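Long-range contacts in glutaryl-CoA dehydrogenase (Mycobacterium smegmatis, PDB 3SF6), which belongs to the acyl-CoA dehydrogenase family of flavoproteins and carries dihydroflavine-adenine dinucleotide in an assembly of four protein chains: residues D21-I26 / D306-Y311; M120-A125 / L255-E260; S90-G95 / Q324-E329. All coordinates share one frame; numbering follows the deposited sequence.

Contact 1. Residues D21-I26 / D306-Y311; sequences DDLIGI and DMTLEY. With EDO (1,2-ethanediol), chain O.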
ATOM      1  N   ASP A  21      -3.194  22.971   7.982  1.00 10.87           N
ATOM      2  CA  ASP A  21      -3.008  23.310   9.410  1.00 11.11           C
ATOM      3  C   ASP A  21      -4.334  23.770  10.047  1.00 11.11           C
ATOM      4  O   ASP A  21      -4.594  23.465  11.196  1.00 12.54           O
ATOM      5  CB  ASP A  21      -1.950  24.399   9.646  1.00 10.43           C
ATOM      6  CG  ASP A  21      -0.503  23.895   9.508  1.00 13.58           C
ATOM      7  OD1 ASP A  21      -0.257  22.836   8.920  1.00 13.00           O
ATOM      8  OD2 ASP A  21       0.422  24.584  10.032  1.00 15.25           O
ATOM      9  N   ASP A  22      -5.133  24.526   9.307  1.00 11.65           N
ATOM     10  CA  ASP A  22      -6.406  25.023   9.808  1.00 12.73           C
ATOM     11  C   ASP A  22      -7.366  23.861  10.025  1.00 12.25           C
ATOM     12  O   ASP A  22      -8.038  23.784  11.073  1.00 12.12           O
ATOM     13  CB  ASP A  22      -6.999  26.015   8.814  1.00 14.15           C
ATOM     14  CG  ASP A  22      -8.304  26.580   9.293  1.00 21.16           C
ATOM     15  OD1 ASP A  22      -8.293  27.432  10.213  1.00 31.13           O
ATOM     16  OD2 ASP A  22      -9.329  26.184   8.755  1.00 28.23           O
ATOM     17  N   LEU A  23      -7.397  22.936   9.055  1.00 11.66           N
ATOM     18  CA  LEU A  23      -8.284  21.784   9.148  1.00 12.24           C
ATOM     19  C   LEU A  23      -7.878  20.900  10.329  1.00 12.51           C
ATOM     20  O   LEU A  23      -8.759  20.437  11.088  1.00 12.99           O
ATOM     21  CB  LEU A  23      -8.309  20.991   7.826  1.00 11.85           C
ATOM     22  CG  LEU A  23      -9.252  19.803   7.774  1.00 13.29           C
ATOM     23  CD1 LEU A  23     -10.668  20.240   7.909  1.00 11.97           C
ATOM     24  CD2 LEU A  23      -9.086  19.039   6.419  1.00 14.18           C
ATOM     25  N   ILE A  24      -6.577  20.696  10.521  1.00 12.75           N
ATOM     26  CA  ILE A  24      -6.073  19.884  11.645  1.00 13.15           C
ATOM     27  C   ILE A  24      -6.291  20.601  12.974  1.00 14.73           C
ATOM     28  O   ILE A  24      -6.694  19.955  13.968  1.00 17.12           O
ATOM     29  CB  ILE A  24      -4.620  19.471  11.426  1.00 12.79           C
ATOM     30  CG1 ILE A  24      -4.538  18.541  10.218  1.00 14.48           C
ATOM     31  CG2 ILE A  24      -4.044  18.759  12.669  1.00 15.48           C
ATOM     32  CD1 ILE A  24      -3.177  18.552   9.539  1.00 16.96           C
ATOM     33  N   GLY A  25      -6.156  21.928  12.975  1.00 13.54           N
ATOM     34  CA  GLY A  25      -6.275  22.783  14.159  1.00 14.44           C
ATOM     35  C   GLY A  25      -5.018  22.818  15.005  1.00 15.58           C
ATOM     36  O   GLY A  25      -5.055  22.526  16.204  1.00 19.49           O
ATOM     37  N   ILE A  26      -3.892  23.159  14.403  1.00 13.24           N
ATOM     38  CA  ILE A  26      -2.603  23.084  15.080  1.00 13.35           C
ATOM     39  C   ILE A  26      -2.359  24.190  16.082  1.00 12.99           C
ATOM     40  O   ILE A  26      -1.908  23.922  17.194  1.00 13.76           O
ATOM     41  CB  ILE A  26      -1.483  23.007  14.030  1.00 12.98           C
ATOM     42  CG1 ILE A  26      -1.594  21.631  13.356  1.00 13.92           C
ATOM     43  CG2 ILE A  26      -0.107  23.304  14.688  1.00 15.34           C
ATOM     44  CD1 ILE A  26      -0.596  21.376  12.225  1.00 15.90           C
ATOM     45  N   ASP A 306      -5.666  11.968   1.679  1.00  4.53           N
ATOM     46  CA  ASP A 306      -4.687  11.030   2.214  1.00  4.62           C
ATOM     47  C   ASP A 306      -3.426  11.736   2.731  1.00  5.40           C
ATOM     48  O   ASP A 306      -2.923  11.398   3.827  1.00  5.42           O
ATOM     49  CB  ASP A 306      -4.317   9.986   1.166  1.00  5.39           C
ATOM     50  CG  ASP A 306      -5.442   8.997   0.837  1.00  6.74           C
ATOM     51  OD1 ASP A 306      -6.458   8.905   1.568  1.00  8.18           O
ATOM     52  OD2 ASP A 306      -5.229   8.222  -0.143  1.00  9.93           O
ATOM     53  N   MET A 307      -2.899  12.667   1.954  1.00  4.39           N
ATOM     54  CA  MET A 307      -1.732  13.422   2.370  1.00  4.75           C
ATOM     55  C   MET A 307      -2.009  14.232   3.622  1.00  5.55           C
ATOM     56  O   MET A 307      -1.173  14.279   4.524  1.00  5.66           O
ATOM     57  CB  MET A 307      -1.210  14.315   1.254  1.00  4.51           C
ATOM     58  CG  MET A 307      -0.641  13.585   0.072  1.00  5.50           C
ATOM     59  SD  MET A 307       0.145  14.693  -1.143  1.00  7.47           S
ATOM     60  CE  MET A 307      -1.281  15.544  -1.809  1.00  6.83           C
ATOM     61  N   THR A 308      -3.162  14.890   3.675  1.00  4.56           N
ATOM     62  CA  THR A 308      -3.499  15.723   4.825  1.00  4.47           C
ATOM     63  C   THR A 308      -3.623  14.859   6.090  1.00  4.47           C
ATOM     64  O   THR A 308      -3.162  15.244   7.172  1.00  4.91           O
ATOM     65  CB  THR A 308      -4.797  16.463   4.570  1.00  5.25           C
ATOM     66  OG1 THR A 308      -4.609  17.376   3.479  1.00  6.91           O
ATOM     67  CG2 THR A 308      -5.268  17.284   5.802  1.00  5.70           C
ATOM     68  N   LEU A 309      -4.199  13.677   5.919  1.00  5.28           N
ATOM     69  CA  LEU A 309      -4.301  12.735   7.045  1.00  5.06           C
ATOM     70  C   LEU A 309      -2.933  12.360   7.562  1.00  4.75           C
ATOM     71  O   LEU A 309      -2.715  12.323   8.776  1.00  4.80           O
ATOM     72  CB  LEU A 309      -5.101  11.473   6.673  1.00  6.35           C
ATOM     73  CG  LEU A 309      -6.577  11.449   6.993  1.00  7.71           C
ATOM     74  CD1 LEU A 309      -7.130  10.123   6.447  1.00  9.50           C
ATOM     75  CD2 LEU A 309      -6.812  11.585   8.492  1.00  7.92           C
ATOM     76  N   GLU A 310      -2.003  12.002   6.688  1.00  4.62           N
ATOM     77  CA  GLU A 310      -0.710  11.523   7.192  1.00  4.71           C
ATOM     78  C   GLU A 310       0.093  12.678   7.759  1.00  5.51           C
ATOM     79  O   GLU A 310       0.825  12.492   8.749  1.00  4.91           O
ATOM     80  CB  GLU A 310       0.083  10.725   6.166  1.00  5.65           C
ATOM     81  CG  GLU A 310      -0.591   9.413   5.746  1.00  5.60           C
ATOM     82  CD  GLU A 310      -0.946   8.501   6.897  1.00  9.45           C
ATOM     83  OE1 GLU A 310      -0.194   8.410   7.882  1.00  7.62           O
ATOM     84  OE2 GLU A 310      -2.022   7.862   6.853  1.00  8.85           O
ATOM     85  N   TYR A 311      -0.019  13.861   7.154  1.00  4.81           N
ATOM     86  CA  TYR A 311       0.612  15.042   7.752  1.00  5.05           C
ATOM     87  C   TYR A 311       0.063  15.322   9.139  1.00  4.79           C
ATOM     88  O   TYR A 311       0.816  15.518  10.119  1.00  4.11           O
ATOM     89  CB  TYR A 311       0.447  16.248   6.814  1.00  4.93           C
ATOM     90  CG  TYR A 311       0.798  17.559   7.447  1.00  5.49           C
ATOM     91  CD1 TYR A 311       2.114  17.833   7.801  1.00  5.17           C
ATOM     92  CD2 TYR A 311      -0.158  18.540   7.620  1.00  5.01           C
ATOM     93  CE1 TYR A 311       2.449  19.067   8.397  1.00  5.92           C
ATOM     94  CE2 TYR A 311       0.170  19.752   8.227  1.00  5.61           C
ATOM     95  CZ  TYR A 311       1.464  20.005   8.584  1.00  5.46           C
ATOM     96  OH  TYR A 311       1.787  21.242   9.119  1.00  7.45           O
TER
HETATM   97  C1  EDO O 413       3.174  23.085  11.475  1.00 17.25           C
HETATM   98  O1  EDO O 413       2.816  23.964  10.454  1.00 12.37           O
HETATM   99  C2  EDO O 413       3.016  23.807  12.834  1.00 17.65           C
HETATM  100  O2  EDO O 413       3.962  24.867  12.985  1.00 18.53           O

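Contact 2. Residues M120-A125 / L255-E260; sequences MYAIHA and LRCLNE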
ATOM      1  N   MET A 120      27.492  19.443  19.344  1.00  6.16           N
ATOM      2  CA  MET A 120      27.387  20.172  20.622  1.00  6.95           C
ATOM      3  C   MET A 120      26.832  19.301  21.754  1.00  6.69           C
ATOM      4  O   MET A 120      27.329  19.324  22.899  1.00  7.21           O
ATOM      5  CB  MET A 120      26.559  21.452  20.467  1.00  7.52           C
ATOM      6  CG  MET A 120      27.241  22.534  19.669  1.00  8.06           C
ATOM      7  SD  MET A 120      26.114  23.911  19.240  1.00  8.04           S
ATOM      8  CE  MET A 120      26.106  24.771  20.817  1.00  9.69           C
ATOM      9  N   TYR A 121      25.778  18.555  21.463  1.00  7.21           N
ATOM     10  CA  TYR A 121      25.175  17.679  22.467  1.00  7.75           C
ATOM     11  C   TYR A 121      26.213  16.721  23.054  1.00  7.46           C
ATOM     12  O   TYR A 121      26.263  16.523  24.270  1.00  7.20           O
ATOM     13  CB  TYR A 121      24.018  16.894  21.884  1.00  5.96           C
ATOM     14  CG  TYR A 121      23.360  15.999  22.927  1.00  7.15           C
ATOM     15  CD1 TYR A 121      22.336  16.461  23.741  1.00 14.06           C
ATOM     16  CD2 TYR A 121      23.769  14.699  23.081  1.00  8.55           C
ATOM     17  CE1 TYR A 121      21.735  15.620  24.705  1.00 17.73           C
ATOM     18  CE2 TYR A 121      23.192  13.864  24.040  1.00  8.13           C
ATOM     19  CZ  TYR A 121      22.198  14.330  24.838  1.00 14.72           C
ATOM     20  OH  TYR A 121      21.658  13.455  25.742  1.00 19.48           O
ATOM     21  N   ALA A 122      27.025  16.101  22.191  1.00  6.42           N
ATOM     22  CA  ALA A 122      28.029  15.163  22.670  1.00  6.82           C
ATOM     23  C   ALA A 122      28.972  15.825  23.687  1.00  7.82           C
ATOM     24  O   ALA A 122      29.298  15.246  24.729  1.00  7.44           O
ATOM     25  CB  ALA A 122      28.847  14.556  21.497  1.00  6.49           C
ATOM     26  N   ILE A 123      29.449  17.012  23.342  1.00  6.98           N
ATOM     27  CA  ILE A 123      30.351  17.788  24.207  1.00  8.10           C
ATOM     28  C   ILE A 123      29.617  18.201  25.499  1.00  8.15           C
ATOM     29  O   ILE A 123      30.140  18.071  26.604  1.00  8.92           O
ATOM     30  CB  ILE A 123      30.933  18.987  23.433  1.00  8.12           C
ATOM     31  CG1 ILE A 123      31.859  18.499  22.306  1.00  9.63           C
ATOM     32  CG2 ILE A 123      31.724  19.897  24.390  1.00  8.60           C
ATOM     33  CD1 ILE A 123      32.280  19.617  21.295  1.00 10.00           C
ATOM     34  N   HIS A 124      28.386  18.691  25.343  1.00  8.01           N
ATOM     35  CA  HIS A 124      27.547  19.116  26.477  1.00  8.86           C
ATOM     36  C   HIS A 124      27.316  17.957  27.453  1.00  9.26           C
ATOM     37  O   HIS A 124      27.346  18.155  28.692  1.00  9.97           O
ATOM     38  CB  HIS A 124      26.244  19.684  25.933  1.00  9.27           C
ATOM     39  CG  HIS A 124      25.479  20.542  26.886  1.00 11.91           C
ATOM     40  ND1 HIS A 124      24.760  20.014  27.945  1.00 16.68           N
ATOM     41  CD2 HIS A 124      25.209  21.873  26.869  1.00 12.18           C
ATOM     42  CE1 HIS A 124      24.151  21.006  28.590  1.00 19.84           C
ATOM     43  NE2 HIS A 124      24.403  22.144  27.959  1.00 15.30           N
ATOM     44  N   ALA A 125      27.072  16.761  26.921  1.00  8.60           N
ATOM     45  CA  ALA A 125      26.671  15.596  27.709  1.00  9.52           C
ATOM     46  C   ALA A 125      27.827  14.802  28.288  1.00 10.51           C
ATOM     47  O   ALA A 125      27.719  14.260  29.419  1.00 12.30           O
ATOM     48  CB  ALA A 125      25.799  14.656  26.882  1.00 10.04           C
ATOM     49  N   LEU A 255      24.754   6.735  20.870  1.00  7.77           N
ATOM     50  CA  LEU A 255      23.327   6.468  20.717  1.00  8.68           C
ATOM     51  C   LEU A 255      22.457   7.487  21.419  1.00  8.97           C
ATOM     52  O   LEU A 255      21.384   7.819  20.907  1.00  9.07           O
ATOM     53  CB  LEU A 255      22.928   5.036  21.164  1.00 10.33           C
ATOM     54  CG  LEU A 255      23.568   3.892  20.359  1.00 13.29           C
ATOM     55  CD1 LEU A 255      23.112   2.512  20.833  1.00 15.53           C
ATOM     56  CD2 LEU A 255      23.311   4.049  18.899  1.00 15.85           C
ATOM     57  N   ARG A 256      22.874   7.994  22.575  1.00  8.54           N
ATOM     58  CA  ARG A 256      22.090   9.080  23.209  1.00  9.68           C
ATOM     59  C   ARG A 256      22.052  10.318  22.324  1.00  8.92           C
ATOM     60  O   ARG A 256      21.028  10.997  22.254  1.00  8.59           O
ATOM     61  CB  ARG A 256      22.656   9.466  24.578  1.00 11.61           C
ATOM     62  CG  ARG A 256      22.266   8.590  25.769  1.00 19.34           C
ATOM     63  CD  ARG A 256      22.869   9.190  27.110  1.00 21.49           C
ATOM     64  NE  ARG A 256      22.565  10.626  27.266  1.00 25.68           N
ATOM     65  CZ  ARG A 256      23.019  11.420  28.254  1.00 31.41           C
ATOM     66  NH1 ARG A 256      23.841  10.952  29.189  1.00 32.91           N
ATOM     67  NH2 ARG A 256      22.670  12.709  28.300  1.00 32.05           N
ATOM     68  N   CYS A 257      23.173  10.614  21.663  1.00  6.76           N
ATOM     69  CA  CYS A 257      23.236  11.758  20.745  1.00  6.75           C
ATOM     70  C   CYS A 257      22.250  11.514  19.597  1.00  6.04           C
ATOM     71  O   CYS A 257      21.477  12.409  19.213  1.00  6.41           O
ATOM     72  CB  CYS A 257      24.630  11.937  20.167  1.00  6.19           C
ATOM     73  SG  CYS A 257      25.916  12.163  21.435  1.00  7.67           S
ATOM     74  N   LEU A 258      22.283  10.325  19.015  1.00  6.56           N
ATOM     75  CA  LEU A 258      21.362  10.019  17.908  1.00  6.91           C
ATOM     76  C   LEU A 258      19.913  10.207  18.328  1.00  6.44           C
ATOM     77  O   LEU A 258      19.112  10.689  17.550  1.00  7.46           O
ATOM     78  CB  LEU A 258      21.534   8.615  17.373  1.00  7.91           C
ATOM     79  CG  LEU A 258      22.909   8.256  16.821  1.00 10.48           C
ATOM     80  CD1 LEU A 258      22.988   6.808  16.293  1.00 13.15           C
ATOM     81  CD2 LEU A 258      23.303   9.177  15.725  1.00 14.88           C
ATOM     82  N   ASN A 259      19.578   9.800  19.536  1.00  6.27           N
ATOM     83  CA  ASN A 259      18.192   9.949  19.983  1.00  7.76           C
ATOM     84  C   ASN A 259      17.792  11.402  20.122  1.00  7.44           C
ATOM     85  O   ASN A 259      16.653  11.764  19.856  1.00  7.14           O
ATOM     86  CB  ASN A 259      17.953   9.068  21.183  1.00  8.96           C
ATOM     87  CG  ASN A 259      17.801   7.549  20.753  1.00 12.22           C
ATOM     88  OD1 ASN A 259      16.951   7.224  19.899  1.00 20.39           O
ATOM     89  ND2 ASN A 259      18.591   6.662  21.340  1.00 17.62           N
ATOM     90  N   GLU A 260      18.725  12.268  20.470  1.00  7.10           N
ATOM     91  CA  GLU A 260      18.432  13.706  20.439  0.50  7.71           C
ATOM     92  C   GLU A 260      18.190  14.213  19.031  1.00  7.17           C
ATOM     93  O   GLU A 260      17.191  14.914  18.759  1.00  8.71           O
ATOM     94  CB  GLU A 260      19.565  14.489  21.064  0.50  8.22           C
ATOM     95  CG  GLU A 260      19.755  14.182  22.505  0.50  9.41           C
ATOM     96  CD  GLU A 260      18.525  14.499  23.340  0.50 11.88           C
ATOM     97  OE1 GLU A 260      17.961  15.594  23.141  0.50 12.47           O
ATOM     98  OE2 GLU A 260      18.146  13.651  24.198  0.50 11.37           O
TER
HETATM   99  O   HOH W   1      25.451  13.615  30.566  1.00 23.73           O

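Contact 3. Residues S90-G95 / Q324-E329; sequences SAVAYG and QKDAGE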
ATOM      1  N   SER A  90      12.186  24.639  24.799  1.00  8.51           N
ATOM      2  CA  SER A  90      11.558  23.325  25.077  1.00  7.69           C
ATOM      3  C   SER A  90      11.694  22.393  23.915  1.00  7.98           C
ATOM      4  O   SER A  90      12.011  22.815  22.803  1.00  8.34           O
ATOM      5  CB  SER A  90      10.080  23.498  25.389  1.00  7.83           C
ATOM      6  OG  SER A  90       9.338  23.880  24.212  1.00  7.66           O
ATOM      7  N   ALA A  91      11.426  21.096  24.184  1.00  8.36           N
ATOM      8  CA  ALA A  91      11.450  20.088  23.130  1.00  7.48           C
ATOM      9  C   ALA A  91      10.427  20.421  22.067  1.00  7.48           C
ATOM     10  O   ALA A  91      10.723  20.311  20.878  1.00  6.96           O
ATOM     11  CB  ALA A  91      11.167  18.692  23.712  1.00  6.93           C
ATOM     12  N   VAL A  92       9.220  20.803  22.475  1.00  7.44           N
ATOM     13  CA  VAL A  92       8.196  21.162  21.489  1.00  5.95           C
ATOM     14  C   VAL A  92       8.627  22.373  20.640  1.00  6.46           C
ATOM     15  O   VAL A  92       8.465  22.366  19.411  1.00  6.96           O
ATOM     16  CB  VAL A  92       6.836  21.359  22.159  1.00  7.44           C
ATOM     17  CG1 VAL A  92       5.786  21.952  21.162  1.00  7.72           C
ATOM     18  CG2 VAL A  92       6.312  19.984  22.709  1.00  5.56           C
ATOM     19  N   ALA A  93       9.161  23.416  21.279  1.00  6.69           N
ATOM     20  CA  ALA A  93       9.578  24.611  20.490  1.00  7.02           C
ATOM     21  C   ALA A  93      10.721  24.269  19.521  1.00  7.43           C
ATOM     22  O   ALA A  93      10.733  24.700  18.347  1.00  7.88           O
ATOM     23  CB  ALA A  93       9.990  25.747  21.422  1.00  7.34           C
ATOM     24  N   TYR A  94      11.673  23.473  19.988  1.00  6.65           N
ATOM     25  CA  TYR A  94      12.758  22.988  19.154  1.00  7.53           C
ATOM     26  C   TYR A  94      12.236  22.192  17.971  1.00  6.70           C
ATOM     27  O   TYR A  94      12.652  22.382  16.845  1.00  6.72           O
ATOM     28  CB  TYR A  94      13.712  22.116  19.995  1.00  7.85           C
ATOM     29  CG  TYR A  94      14.740  21.348  19.187  1.00  8.81           C
ATOM     30  CD1 TYR A  94      15.657  21.999  18.405  1.00 11.57           C
ATOM     31  CD2 TYR A  94      14.747  19.947  19.175  1.00  9.42           C
ATOM     32  CE1 TYR A  94      16.593  21.271  17.629  1.00  9.94           C
ATOM     33  CE2 TYR A  94      15.698  19.217  18.428  1.00  9.34           C
ATOM     34  CZ  TYR A  94      16.593  19.890  17.653  1.00  9.70           C
ATOM     35  OH  TYR A  94      17.550  19.191  16.928  1.00 12.83           O
ATOM     36  N   GLY A  95      11.280  21.316  18.234  1.00  7.03           N
ATOM     37  CA  GLY A  95      10.644  20.548  17.174  1.00  6.57           C
ATOM     38  C   GLY A  95      10.027  21.442  16.137  1.00  6.06           C
ATOM     39  O   GLY A  95      10.220  21.246  14.960  1.00  6.49           O
ATOM     40  N   GLN A 324       5.914  14.543  25.808  1.00  6.71           N
ATOM     41  CA  GLN A 324       6.501  13.529  26.675  1.00  9.27           C
ATOM     42  C   GLN A 324       7.948  13.887  27.028  1.00  9.28           C
ATOM     43  O   GLN A 324       8.380  13.745  28.180  1.00  9.74           O
ATOM     44  CB  GLN A 324       6.455  12.140  26.024  1.00 10.74           C
ATOM     45  CG  GLN A 324       5.058  11.513  25.922  1.00 13.52           C
ATOM     46  CD  GLN A 324       5.083  10.156  25.203  1.00 17.58           C
ATOM     47  OE1 GLN A 324       5.669   9.989  24.111  1.00 17.97           O
ATOM     48  NE2 GLN A 324       4.434   9.184  25.805  1.00 19.66           N
ATOM     49  N   LYS A 325       8.690  14.341  26.019  1.00  8.35           N
ATOM     50  CA  LYS A 325      10.097  14.694  26.206  1.00  8.80           C
ATOM     51  C   LYS A 325      10.253  15.821  27.234  1.00  8.94           C
ATOM     52  O   LYS A 325      11.145  15.755  28.086  1.00  9.39           O
ATOM     53  CB  LYS A 325      10.741  15.036  24.867  1.00  9.05           C
ATOM     54  CG  LYS A 325      12.290  15.210  24.859  1.00 11.05           C
ATOM     55  CD  LYS A 325      12.842  15.211  23.431  1.00 10.83           C
ATOM     56  CE  LYS A 325      14.329  15.679  23.350  1.00 13.28           C
ATOM     57  NZ  LYS A 325      15.210  14.725  23.904  1.00 15.45           N
ATOM     58  N   ASP A 326       9.383  16.835  27.168  1.00  8.16           N
ATOM     59  CA  ASP A 326       9.428  17.942  28.117  1.00  8.66           C
ATOM     60  C   ASP A 326       9.046  17.491  29.517  1.00 10.91           C
ATOM     61  O   ASP A 326       9.554  18.020  30.514  1.00 11.83           O
ATOM     62  CB  ASP A 326       8.544  19.109  27.628  1.00  8.73           C
ATOM     63  CG  ASP A 326       9.219  19.910  26.514  1.00  8.87           C
ATOM     64  OD1 ASP A 326      10.457  20.143  26.596  1.00 10.85           O
ATOM     65  OD2 ASP A 326       8.479  20.321  25.594  1.00  9.38           O
ATOM     66  N   ALA A 327       8.188  16.482  29.590  1.00 11.59           N
ATOM     67  CA  ALA A 327       7.745  15.920  30.870  1.00 15.31           C
ATOM     68  C   ALA A 327       8.742  14.912  31.448  1.00 17.39           C
ATOM     69  O   ALA A 327       8.653  14.562  32.656  1.00 20.83           O
ATOM     70  CB  ALA A 327       6.367  15.295  30.717  1.00 15.28           C
ATOM     71  N   GLY A 328       9.724  14.503  30.651  1.00 19.39           N
ATOM     72  CA  GLY A 328      10.833  13.597  31.056  1.00 21.11           C
ATOM     73  C   GLY A 328      10.514  12.136  30.842  1.00 23.04           C
ATOM     74  O   GLY A 328      11.153  11.238  31.426  1.00 26.28           O
ATOM     75  N   GLU A 329       9.536  11.897  29.990  1.00 26.51           N
ATOM     76  CA  GLU A 329       8.904  10.616  29.824  1.00 26.16           C
ATOM     77  C   GLU A 329       9.246   9.947  28.490  1.00 24.13           C
ATOM     78  O   GLU A 329       8.487   9.024  28.102  1.00 26.33           O
ATOM     79  CB  GLU A 329       7.371  10.802  29.901  1.00 25.69           C
TER

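Contact 1. Residues D21-I26 / D306-Y311
Y311, I24 and T308 carry most of the contact between the short helix 20-24, which ends in a Schellman motif, and the long helix 298-327 in the C-terminal part of this acyl-CoA dehydrogenase fold. Y311 has its CG anti to the backbone N (chi1 168°), and this swings the ring across to the shorter helix. Y311 OH donates to D21 OD1 at 2.6 Å, and OD1 accepts on its syn lone pair. The carboxylate lies within 9° of the ring plane, so OD1 meets the hydroxyl in the plane of the ring, at its edge. A tyrosine suits this buried place because its ring packs against carbon while its hydroxyl reaches the carboxylate of the partly exposed D21.

I24 supplies the carbon: CD1 sits 3.6 Å from Y311 CD2, approaching obliquely. T308 adds its methyl, with CG2 4.2 Å from L23 CD2, and can face leucine and isoleucine because its OG1 is bonded to L304 O within its own helix. L277 of helix 252-286 packs on both T308 and Y311, while H320 of the second subunit bonds to I24 O.

G25 has positive phi, which glycine tolerates well, and the chain turns there so that I26 N reaches back to D21 O at 3.3 Å. G25 N also donates to D21 O, at 2.8 Å. The other carboxylate oxygen, D21 OD2, accepts from O1 of a 1,2-ethanediol, probably left from crystallisation, at 2.5 Å; the diol also bonds to R38 and R274. I26 CG2 lies 3.7 Å from C2 of the diol.

Contact 2. Residues M120-A125 / L255-E260
The hydroxyl oxygen of Y121 is gripped by two N-H groups of R256: NH2 donates to OH at 2.9 Å, and NE adds a weak bond to the same OH at 3.3 Å. This fork joins two helices that cross at 129°, running more nearly antiparallel than parallel, helix 106-126 of the N-terminal domain and helix 252-286 of the C-terminal domain in the acyl-CoA dehydrogenase fold. Arginine suits the place because the N-H of NE and one N-H of NH2 point the same way; the bend at chi3 (51°) carries the group to the phenol. The hydroxyl lies near the guanidinium plane, whereas the ring stands 77° from that plane. The charged donors would probably polarise the phenol, making its own O-H a better donor and lowering its pKa somewhat.

Y121 holds CG anti to its backbone N, which sends the ring across to the other helix. There E260 lays its CG over one face in a CH-pi contact, 3.5 Å from the ring centroid. The carboxylate beyond continues almost parallel to the ring, and its OE1 forms a salt bridge with K325. On the opposite face lies the CB of A125, offset toward the rim. C257 comes to the edge, with SG 3.7 Å from Y121 CD2, a sulfur-aromatic contact; the same small, weakly polar SG also touches A122 CB, where the helices lie close. L118 and F126 pack on C257 too, whose side chain is about 10 Å from the bound dihydroflavine-adenine dinucleotide. Near the exposed R256, a water donates to A125 O at 2.6 Å and weakly accepts from R256 NH1 at 3.4 Å.

Contact 3. Residues S90-G95 / Q324-E329
D326 turns its CG anti to its own carbonyl carbon (chi1 -77°), which sends the carboxylate out from the last turn of helix 298-327 to the beginning of helix 91-104. On the other side, S90 keeps its OG in the crowded position between backbone N and carbonyl carbon (chi1 70°), where it can curl back over its own helix start. The two carboxylate oxygens accept from neighbouring amides. A91 N donates a nearly straight bond to D326 OD1, 2.8 Å long, which receives it on the syn lone pair. V92 N donates a second, almost equally straight hydrogen bond to D326 OD2, 3.2 Å long, and this N-H arrives from above the carboxylate plane, 25° out of it. Amides of a first helical turn lack acceptors earlier in their own helix, so a carboxylate from elsewhere in the fold suits them, and its negative charge is probably favoured further by the helix dipole.

S90 completes the set as the N-cap: its OG accepts from A93 N at 3.0 Å. The contact thus pairs a helix start from the N-terminal domain with a helix end from the C-terminal domain. That end is a Schellman motif, in which G328 takes positive phi and E329 N returns to Q324 O at 2.8 Å. Glycine suits the turn, since it has no side chain to crowd this backbone shape.

The small side chain of A91 keeps the approach short, with A91 CB 3.3 Å from D326 OD1. F263 of helix 252-286 also packs on A91. K325, extended until it bends at chi4, lays its aliphatic part beside this methyl, K325 CG to A91 CB being 3.8 Å; its amino end goes on to E260 and makes a cation-pi contact with F263.

Contacts 1 and 3 both lie on helix 298-327, their centres 22 Å apart, and their segments alternate along the chain: 21-26, 90-95, 306-311, 324-329. Contact 2 is nested inside the loops closed by the other two. Its centre is 32 Å from that of contact 1 but only 15 Å from that of contact 3, which it touches through E260 OE1 and K325 NZ at 3.0 Å. Helices 91-104 and 106-126 follow each other, so contacts 2 and 3 fasten consecutive N-terminal-domain helices to helices 252-286 and 298-327 of the C-terminal domain. Contact 1 joins the beginning of the modelled chain to the same C-terminal domain, beside the second subunit.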